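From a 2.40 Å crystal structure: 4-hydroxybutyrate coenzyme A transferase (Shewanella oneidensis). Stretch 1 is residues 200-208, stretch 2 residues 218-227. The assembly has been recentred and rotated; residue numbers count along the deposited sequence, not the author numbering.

Stretch 1 (200-208) LVRDGDCLQ
Stretch 2 218-227: VLSCLTGHKD

Stretch 1 runs as a loop through a type II turn, Arg202 to Asp205, into a strand at Cys206–Gln208; stretch 2 leaves a helix that begins earlier in the chain and includes Val218 and Leu219, and makes a type I turn, Leu222 to His225, closed by His225 N to Leu222 O at 2.9 Å. The closest register pairs are Asp203 with Lys226 (CA–CA 5.4 Å) and Gly204 with Asp227 (CA–CA 4.6 Å), so the two chains run the same way here, whereas Val201 CA and Leu222 CA lie 8.0 Å apart. Gly204 sits at phi/psi 74/6, where positive phi favours glycine. Gly204 N donates to Lys226 O (3.0 Å), and Gly204 CA makes a nearly straight CA–H...O contact with Asp227 O (3.1 Å, 167° at H). Lys226 is extended (-160/156).

His225 (chi1 m, chi2 64°) points toward stretch 1. His225 NE2, at the far side of the imidazole from CB, donates to Val201 O at 2.7 Å, with the acceptor near the ring plane. The CB of Asp203 (chi1 m, chi2 -40°) points sideways, but its carboxylate comes nearer, and Asp203 OD1 accepts from Lys226 N at 2.8 Å; the lysine's own side chain (p, t, p, p) leads away. Beyond these polar links, branched apolar side chains pack: Val201 CG1 (chi1 t) lies 4.3 Å from Leu222 CG, and Leu207 CD1 (m, t) lies 3.8 Å from Leu222 CD2 (chi1 -95°, chi2 p).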

# COMPACT_ATOMS: atom_id res chain seq x y z
N LEU A 200 -16.80 17.16 -3.82
CA LEU A 200 -16.04 16.19 -4.60
C LEU A 200 -16.90 14.99 -4.98
O LEU A 200 -16.57 14.25 -5.91
CB LEU A 200 -14.80 15.70 -3.83
CG LEU A 200 -13.56 16.60 -3.73
CD1 LEU A 200 -13.11 17.05 -5.11
CD2 LEU A 200 -13.89 17.80 -2.88
N VAL A 201 -18.01 14.80 -4.27
CA VAL A 201 -18.90 13.68 -4.52
C VAL A 201 -19.84 13.89 -5.71
O VAL A 201 -20.64 14.82 -5.73
CB VAL A 201 -19.77 13.35 -3.28
CG1 VAL A 201 -20.67 12.16 -3.56
CG2 VAL A 201 -18.87 13.09 -2.10
N ARG A 202 -19.73 13.00 -6.69
CA ARG A 202 -20.58 13.06 -7.89
C ARG A 202 -21.71 12.06 -7.77
O ARG A 202 -21.63 11.10 -7.00
CB ARG A 202 -19.76 12.74 -9.14
CG ARG A 202 -18.64 13.72 -9.45
CD ARG A 202 -18.16 13.52 -10.87
NE ARG A 202 -17.47 12.26 -11.08
CZ ARG A 202 -16.19 12.04 -10.78
NH1 ARG A 202 -15.47 13.02 -10.24
NH2 ARG A 202 -15.63 10.86 -11.03
N ASP A 203 -22.77 12.29 -8.53
CA ASP A 203 -23.91 11.37 -8.50
C ASP A 203 -23.44 10.00 -8.96
O ASP A 203 -22.48 9.89 -9.73
CB ASP A 203 -25.04 11.87 -9.41
CG ASP A 203 -25.82 13.02 -8.79
OD1 ASP A 203 -26.08 12.98 -7.58
OD2 ASP A 203 -26.18 13.96 -9.53
N GLY A 204 -24.10 8.97 -8.46
CA GLY A 204 -23.75 7.60 -8.82
C GLY A 204 -22.47 7.08 -8.20
O GLY A 204 -22.03 5.98 -8.54
N ASP A 205 -21.88 7.87 -7.31
CA ASP A 205 -20.65 7.49 -6.63
C ASP A 205 -20.88 6.35 -5.65
O ASP A 205 -21.93 6.28 -5.01
CB ASP A 205 -20.06 8.67 -5.87
CG ASP A 205 -19.22 9.56 -6.76
OD1 ASP A 205 -19.22 9.40 -8.00
OD2 ASP A 205 -18.55 10.45 -6.20
N CYS A 206 -19.88 5.48 -5.55
CA CYS A 206 -19.96 4.33 -4.64
C CYS A 206 -19.20 4.66 -3.34
O CYS A 206 -17.99 4.47 -3.25
CB CYS A 206 -19.34 3.12 -5.30
SG CYS A 206 -19.55 1.65 -4.34
N LEU A 207 -19.94 5.12 -2.34
CA LEU A 207 -19.37 5.55 -1.07
C LEU A 207 -18.72 4.54 -0.14
O LEU A 207 -19.08 3.35 -0.09
CB LEU A 207 -20.43 6.29 -0.24
CG LEU A 207 -21.19 7.46 -0.86
CD1 LEU A 207 -22.27 7.92 0.11
CD2 LEU A 207 -20.24 8.57 -1.20
N GLN A 208 -17.76 5.06 0.62
CA GLN A 208 -17.04 4.31 1.63
C GLN A 208 -16.60 5.34 2.67
O GLN A 208 -15.86 6.28 2.36
CB GLN A 208 -15.84 3.60 1.03
CG GLN A 208 -15.05 2.77 2.03
CD GLN A 208 -14.14 3.63 2.93
OE1 GLN A 208 -13.20 4.27 2.44
NE2 GLN A 208 -14.43 3.65 4.23
N VAL A 218 -20.72 15.17 6.20
CA VAL A 218 -20.61 14.89 4.78
C VAL A 218 -21.91 14.31 4.25
O VAL A 218 -22.42 14.73 3.20
CB VAL A 218 -19.48 13.89 4.49
CG1 VAL A 218 -19.44 13.58 3.00
CG2 VAL A 218 -18.14 14.45 4.96
N LEU A 219 -22.45 13.34 4.98
CA LEU A 219 -23.69 12.69 4.59
C LEU A 219 -24.85 13.67 4.57
O LEU A 219 -25.74 13.58 3.73
CB LEU A 219 -23.99 11.54 5.55
CG LEU A 219 -22.99 10.39 5.39
CD1 LEU A 219 -23.11 9.45 6.56
CD2 LEU A 219 -23.26 9.67 4.09
N SER A 220 -24.84 14.62 5.49
CA SER A 220 -25.90 15.61 5.53
C SER A 220 -25.86 16.53 4.31
O SER A 220 -26.86 17.16 3.99
CB SER A 220 -25.80 16.43 6.82
OG SER A 220 -24.50 16.96 7.00
N CYS A 221 -24.72 16.59 3.63
CA CYS A 221 -24.60 17.44 2.44
C CYS A 221 -24.81 16.66 1.15
O CYS A 221 -24.63 17.20 0.06
CB CYS A 221 -23.24 18.12 2.40
SG CYS A 221 -22.81 19.08 3.91
N LEU A 222 -25.19 15.39 1.27
CA LEU A 222 -25.41 14.55 0.10
C LEU A 222 -26.89 14.31 -0.16
O LEU A 222 -27.25 13.57 -1.08
CB LEU A 222 -24.72 13.20 0.27
CG LEU A 222 -23.32 12.98 -0.31
CD1 LEU A 222 -22.40 14.10 0.11
CD2 LEU A 222 -22.76 11.64 0.16
N THR A 223 -27.74 14.94 0.64
CA THR A 223 -29.19 14.78 0.51
C THR A 223 -29.70 15.28 -0.84
O THR A 223 -30.90 15.20 -1.12
CB THR A 223 -29.95 15.51 1.64
OG1 THR A 223 -29.70 16.92 1.58
CG2 THR A 223 -29.52 14.99 3.00
N GLY A 224 -28.79 15.81 -1.65
CA GLY A 224 -29.17 16.32 -2.96
C GLY A 224 -28.70 15.42 -4.09
O GLY A 224 -29.15 15.57 -5.23
N HIS A 225 -27.79 14.49 -3.79
CA HIS A 225 -27.29 13.59 -4.82
C HIS A 225 -28.29 12.48 -5.10
O HIS A 225 -29.37 12.46 -4.53
CB HIS A 225 -25.95 12.99 -4.38
CG HIS A 225 -24.84 13.99 -4.28
ND1 HIS A 225 -24.86 15.03 -3.37
CD2 HIS A 225 -23.68 14.11 -4.96
CE1 HIS A 225 -23.76 15.75 -3.51
NE2 HIS A 225 -23.03 15.21 -4.47
N LYS A 226 -27.92 11.55 -5.97
CA LYS A 226 -28.78 10.43 -6.32
C LYS A 226 -28.03 9.26 -6.93
O LYS A 226 -26.94 9.43 -7.49
CB LYS A 226 -29.89 10.88 -7.27
CG LYS A 226 -29.48 11.94 -8.27
CD LYS A 226 -30.63 12.34 -9.20
CE LYS A 226 -31.94 12.62 -8.45
NZ LYS A 226 -31.82 13.70 -7.44
N ASP A 227 -28.61 8.08 -6.80
CA ASP A 227 -28.04 6.84 -7.31
C ASP A 227 -26.70 6.52 -6.69
O ASP A 227 -25.84 5.92 -7.32
CB ASP A 227 -27.88 6.88 -8.83
CG ASP A 227 -29.19 7.17 -9.54
OD1 ASP A 227 -30.25 6.75 -9.03
OD2 ASP A 227 -29.14 7.80 -10.62